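Side-chain contacts in dihydrodipicolinate synthase (Rhodopseudomonas palustris, PDB 3DZ1), which probably condenses pyruvate with aspartate semialdehyde to 4-hydroxy-tetrahydrodipicolinate, a step on the route to lysine: residues 165-170 with 215-220; 177-182 with 196-201. All coordinates share one frame; numbering follows the deposited sequence.

Following the chain from its N terminus, past five earlier barrel strands, strand 165-170 is the first segment reached, and the chain then turns out into the helix that carries 177-182. It then returns through strand 195-198, which leads into 199-201, and finally reaches strand 215-218. Interaction 2 closes the inner, shorter loop within one beta-alpha-beta unit. Interaction 1 closes the longer loop around it, so that the two are nested and do not cross. Interaction 1 joins the sixth and eighth barrel strands across the interior, while interaction 2 packs the helix against the outer face of the barrel. Strand 195-198 links them: it lies between 165-170 and 215-218, and His170 N probably bonds to Leu197 O at 2.8 Å.

Interaction 1 of 2, residues 165-170 with 215-220; sequences CVMLKH and GAMTGY
Met217 reaches from the eighth strand of the TIM barrel to Met167 and Lys169 on the sixth, inside the barrel. The strands are not neighbours in the sheet, so the contact is made mainly by side chains reaching across the interior. Its two methionines are built as selenomethionine. Met217 CE meets Met167 SE at 3.5 Å, the two side chains meeting at a slant; the bend at chi3 of Met217 (-71°) is what swings CE round to that atom. Long, unbranched and apolar, methionine suits such a bridge. Lys169 runs at about a right angle to Met217 and passes its methylenes across SE, CD at 3.7 Å and CG and CE each at 3.9 Å. Extended all the way from CG, it carries NZ past this apolar part to a salt bridge with Glu171. With an alanine at Lys169, the selenium of Met217 would probably lose its methylene cover and Glu171 would be left without its salt-bridge partner.

Farther out, Phe13 and Ile15 of the first strand also touch Met217, and Leu197 packs on Met167 from the strand between. Met217 is a predicted pyruvate-binding residue, and in DapA enzymes the Schiff-base lysine lies on the sixth strand, as Lys169 does; the contact is therefore consistent with one wall of the active site. Just beyond Met217 the strand ends in an ST turn, in which Tyr220 N donates to Thr218 OG1 at 2.8 Å.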
loop_
_atom_site.group_PDB
_atom_site.type_symbol
_atom_site.label_atom_id
_atom_site.label_comp_id
_atom_site.label_asym_id
_atom_site.label_seq_id
_atom_site.Cartn_x
_atom_site.Cartn_y
_atom_site.Cartn_z
ATOM N N CYS A 165 20.655 -2.308 -21.087
ATOM C CA CYS A 165 19.556 -1.390 -20.795
ATOM C C CYS A 165 19.952 -0.125 -21.555
ATOM O O CYS A 165 20.954 0.511 -21.231
ATOM C CB CYS A 165 19.438 -1.074 -19.307
ATOM S SG CYS A 165 18.078 0.100 -18.985
ATOM N N VAL A 166 19.175 0.234 -22.569
ATOM C CA VAL A 166 19.498 1.394 -23.392
ATOM C C VAL A 166 18.591 2.598 -23.193
ATOM O O VAL A 166 18.876 3.681 -23.704
ATOM C CB VAL A 166 19.454 1.028 -24.898
ATOM C CG1 VAL A 166 20.485 -0.055 -25.208
ATOM C CG2 VAL A 166 18.054 0.544 -25.276
HETATM N N MSE A 167 17.510 2.426 -22.445
HETATM C CA MSE A 167 16.582 3.530 -22.277
HETATM C C MSE A 167 15.809 3.508 -20.971
HETATM O O MSE A 167 15.563 2.450 -20.387
HETATM C CB MSE A 167 15.580 3.516 -23.438
HETATM C CG MSE A 167 14.490 4.587 -23.389
HETATM SE SE MSE A 167 13.066 4.199 -24.671
HETATM C CE MSE A 167 14.011 4.701 -26.297
ATOM N N LEU A 168 15.436 4.700 -20.524
ATOM C CA LEU A 168 14.627 4.858 -19.335
ATOM C C LEU A 168 13.330 5.496 -19.806
ATOM O O LEU A 168 13.361 6.506 -20.520
ATOM C CB LEU A 168 15.289 5.801 -18.324
ATOM C CG LEU A 168 14.355 6.315 -17.213
ATOM C CD1 LEU A 168 14.028 5.185 -16.245
ATOM C CD2 LEU A 168 15.013 7.472 -16.462
ATOM N N LYS A 169 12.197 4.894 -19.455
ATOM C CA LYS A 169 10.921 5.505 -19.790
ATOM C C LYS A 169 10.642 6.258 -18.505
ATOM O O LYS A 169 10.227 5.670 -17.504
ATOM C CB LYS A 169 9.803 4.492 -20.021
ATOM C CG LYS A 169 8.513 5.194 -20.441
ATOM C CD LYS A 169 7.284 4.310 -20.344
ATOM C CE LYS A 169 6.045 5.100 -20.747
ATOM N NZ LYS A 169 4.790 4.344 -20.525
ATOM N N HIS A 170 10.912 7.553 -18.542
ATOM C CA HIS A 170 10.753 8.441 -17.397
ATOM C C HIS A 170 9.316 8.868 -17.122
ATOM O O HIS A 170 8.732 9.648 -17.878
ATOM C CB HIS A 170 11.638 9.673 -17.613
ATOM C CG HIS A 170 11.512 10.713 -16.544
ATOM N ND1 HIS A 170 12.174 10.628 -15.337
ATOM C CD2 HIS A 170 10.800 11.863 -16.501
ATOM C CE1 HIS A 170 11.874 11.680 -14.596
ATOM N NE2 HIS A 170 11.043 12.445 -15.280
ATOM N N GLY A 215 13.025 12.740 -25.762
ATOM C CA GLY A 215 11.744 12.771 -26.429
ATOM C C GLY A 215 10.630 12.245 -25.556
ATOM O O GLY A 215 10.726 12.247 -24.322
ATOM N N ALA A 216 9.570 11.775 -26.202
ATOM C CA ALA A 216 8.411 11.270 -25.484
ATOM C C ALA A 216 7.951 9.889 -25.927
ATOM O O ALA A 216 8.073 9.521 -27.098
ATOM C CB ALA A 216 7.253 12.252 -25.646
HETATM N N MSE A 217 7.442 9.123 -24.970
HETATM C CA MSE A 217 6.859 7.820 -25.254
HETATM C C MSE A 217 5.463 8.110 -24.737
HETATM O O MSE A 217 5.201 8.035 -23.532
HETATM C CB MSE A 217 7.505 6.695 -24.453
HETATM C CG MSE A 217 6.995 5.334 -24.915
HETATM SE SE MSE A 217 7.785 3.829 -24.013
HETATM C CE MSE A 217 9.543 3.933 -24.786
ATOM N N THR A 218 4.577 8.456 -25.664
ATOM C CA THR A 218 3.228 8.880 -25.328
ATOM C C THR A 218 2.040 8.080 -25.841
ATOM O O THR A 218 2.034 7.598 -26.970
ATOM C CB THR A 218 3.028 10.337 -25.799
ATOM O OG1 THR A 218 1.678 10.742 -25.562
ATOM C CG2 THR A 218 3.332 10.455 -27.289
ATOM N N GLY A 219 1.026 7.973 -24.986
ATOM C CA GLY A 219 -0.204 7.292 -25.341
ATOM C C GLY A 219 -1.255 8.345 -25.675
ATOM O O GLY A 219 -2.413 8.022 -25.937
ATOM N N TYR A 220 -0.844 9.613 -25.667
ATOM C CA TYR A 220 -1.740 10.732 -25.971
ATOM C C TYR A 220 -2.364 10.571 -27.360
ATOM O O TYR A 220 -1.671 10.209 -28.318
ATOM C CB TYR A 220 -0.961 12.050 -25.887
ATOM C CG TYR A 220 -1.795 13.292 -26.115
ATOM C CD1 TYR A 220 -2.979 13.506 -25.404
ATOM C CD2 TYR A 220 -1.390 14.263 -27.029
ATOM C CE1 TYR A 220 -3.739 14.661 -25.603
ATOM C CE2 TYR A 220 -2.139 15.418 -27.234
ATOM C CZ TYR A 220 -3.311 15.611 -26.519
ATOM O OH TYR A 220 -4.045 16.759 -26.724
#

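Interaction 2 of 2, residues 177-182 with 196-201; sequences EKITTL and ILCGNG
Ile179 and Leu182, one helical turn apart, point from the helix toward the outer face of the barrel and meet Cys198 and Ile196. These are plain apolar contacts of methyl ends and a sulfur: Ile179 CD1 lies 4.0 Å from Cys198 SG, and Leu182 CD1 lies 4.2 Å from Ile196 CD1. Ile179 reaches the sulfur because its CG1 branch runs straight out, with CD1 anti to CA (chi2 179°). Leu182 and Ile196 meet at their methyl ends, their side chains inclined to each other. Branched aliphatic residues fill this buried seam, and the small Cys198 lets the end of the isoleucine come close to the strand.

The other side of the helix is polar. Thr180 is exposed, with OG1 hydrogen-bonded to Arg211, and the partly exposed Glu177 joins Arg211 in a salt bridge and also bonds to Thr288 of the second subunit.

Helix 176-188 thus packs on the strand that follows it in a beta-alpha-beta crossover. His170 of strand 165-170 touches Ile179 and Ile196, Pro152 at the start of helix 152-161 borders Leu182, and Glu208 of helix 205-211 touches both Ile179 and Cys198.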
loop_
_atom_site.group_PDB
_atom_site.type_symbol
_atom_site.label_atom_id
_atom_site.label_comp_id
_atom_site.label_asym_id
_atom_site.label_seq_id
_atom_site.Cartn_x
_atom_site.Cartn_y
_atom_site.Cartn_z
ATOM N N GLU A 177 13.665 16.978 -11.653
ATOM C CA GLU A 177 15.021 16.966 -11.109
ATOM C C GLU A 177 15.752 15.650 -11.393
ATOM O O GLU A 177 16.974 15.629 -11.512
ATOM C CB GLU A 177 15.002 17.230 -9.600
ATOM C CG GLU A 177 14.437 18.592 -9.186
ATOM C CD GLU A 177 15.125 19.779 -9.858
ATOM O OE1 GLU A 177 16.322 19.678 -10.207
ATOM O OE2 GLU A 177 14.465 20.829 -10.023
ATOM N N LYS A 178 15.005 14.555 -11.499
ATOM C CA LYS A 178 15.610 13.258 -11.782
ATOM C C LYS A 178 16.310 13.284 -13.139
ATOM O O LYS A 178 17.391 12.724 -13.302
ATOM C CB LYS A 178 14.544 12.153 -11.755
ATOM C CG LYS A 178 15.026 10.801 -12.264
ATOM C CD LYS A 178 13.988 9.708 -12.027
ATOM C CE LYS A 178 13.968 9.265 -10.569
ATOM N NZ LYS A 178 12.906 8.252 -10.300
ATOM N N ILE A 179 15.696 13.937 -14.118
ATOM C CA ILE A 179 16.301 14.013 -15.437
ATOM C C ILE A 179 17.621 14.763 -15.327
ATOM O O ILE A 179 18.650 14.295 -15.804
ATOM C CB ILE A 179 15.378 14.732 -16.438
ATOM C CG1 ILE A 179 14.072 13.947 -16.580
ATOM C CG2 ILE A 179 16.075 14.861 -17.793
ATOM C CD1 ILE A 179 13.079 14.577 -17.535
ATOM N N THR A 180 17.587 15.925 -14.684
ATOM C CA THR A 180 18.786 16.733 -14.504
ATOM C C THR A 180 19.890 15.942 -13.805
ATOM O O THR A 180 21.045 15.977 -14.230
ATOM C CB THR A 180 18.471 18.002 -13.688
ATOM O OG1 THR A 180 17.554 18.819 -14.431
ATOM C CG2 THR A 180 19.740 18.795 -13.399
ATOM N N THR A 181 19.535 15.227 -12.738
ATOM C CA THR A 181 20.510 14.436 -11.986
ATOM C C THR A 181 21.148 13.354 -12.860
ATOM O O THR A 181 22.374 13.186 -12.859
ATOM C CB THR A 181 19.856 13.777 -10.753
ATOM O OG1 THR A 181 19.389 14.797 -9.865
ATOM C CG2 THR A 181 20.858 12.893 -10.015
ATOM N N LEU A 182 20.322 12.624 -13.606
ATOM C CA LEU A 182 20.824 11.578 -14.494
ATOM C C LEU A 182 21.747 12.151 -15.572
ATOM O O LEU A 182 22.792 11.571 -15.879
ATOM C CB LEU A 182 19.659 10.814 -15.143
ATOM C CG LEU A 182 18.832 9.939 -14.188
ATOM C CD1 LEU A 182 17.623 9.384 -14.906
ATOM C CD2 LEU A 182 19.700 8.802 -13.640
ATOM N N ILE A 196 16.335 8.843 -22.777
ATOM C CA ILE A 196 15.308 9.144 -21.797
ATOM C C ILE A 196 14.072 9.662 -22.521
ATOM O O ILE A 196 14.074 10.764 -23.066
ATOM C CB ILE A 196 15.781 10.200 -20.766
ATOM C CG1 ILE A 196 16.967 9.656 -19.958
ATOM C CG2 ILE A 196 14.626 10.551 -19.823
ATOM C CD1 ILE A 196 17.486 10.619 -18.871
ATOM N N LEU A 197 13.029 8.839 -22.556
ATOM C CA LEU A 197 11.772 9.228 -23.186
ATOM C C LEU A 197 10.789 9.349 -22.037
ATOM O O LEU A 197 10.735 8.484 -21.159
ATOM C CB LEU A 197 11.304 8.175 -24.190
ATOM C CG LEU A 197 12.214 7.942 -25.399
ATOM C CD1 LEU A 197 11.459 7.112 -26.418
ATOM C CD2 LEU A 197 12.636 9.279 -26.018
ATOM N N CYS A 198 10.009 10.419 -22.048
ATOM C CA CYS A 198 9.084 10.678 -20.961
ATOM C C CYS A 198 7.646 10.253 -21.149
ATOM O O CYS A 198 7.114 10.242 -22.264
ATOM C CB CYS A 198 9.152 12.159 -20.604
ATOM S SG CYS A 198 10.841 12.654 -20.185
ATOM N N GLY A 199 7.023 9.910 -20.024
ATOM C CA GLY A 199 5.644 9.474 -20.034
ATOM C C GLY A 199 4.753 10.235 -19.071
ATOM O O GLY A 199 4.699 11.465 -19.094
ATOM N N ASN A 200 4.067 9.492 -18.209
ATOM C CA ASN A 200 3.125 10.070 -17.253
ATOM C C ASN A 200 2.129 10.955 -17.995
ATOM O O ASN A 200 1.874 12.093 -17.599
ATOM C CB ASN A 200 3.843 10.880 -16.166
ATOM C CG ASN A 200 2.901 11.304 -15.045
ATOM O OD1 ASN A 200 1.952 10.593 -14.731
ATOM N ND2 ASN A 200 3.167 12.450 -14.433
ATOM N N GLY A 201 1.582 10.413 -19.082
ATOM C CA GLY A 201 0.599 11.121 -19.884
ATOM C C GLY A 201 1.066 12.384 -20.579
ATOM O O GLY A 201 0.255 13.095 -21.168
#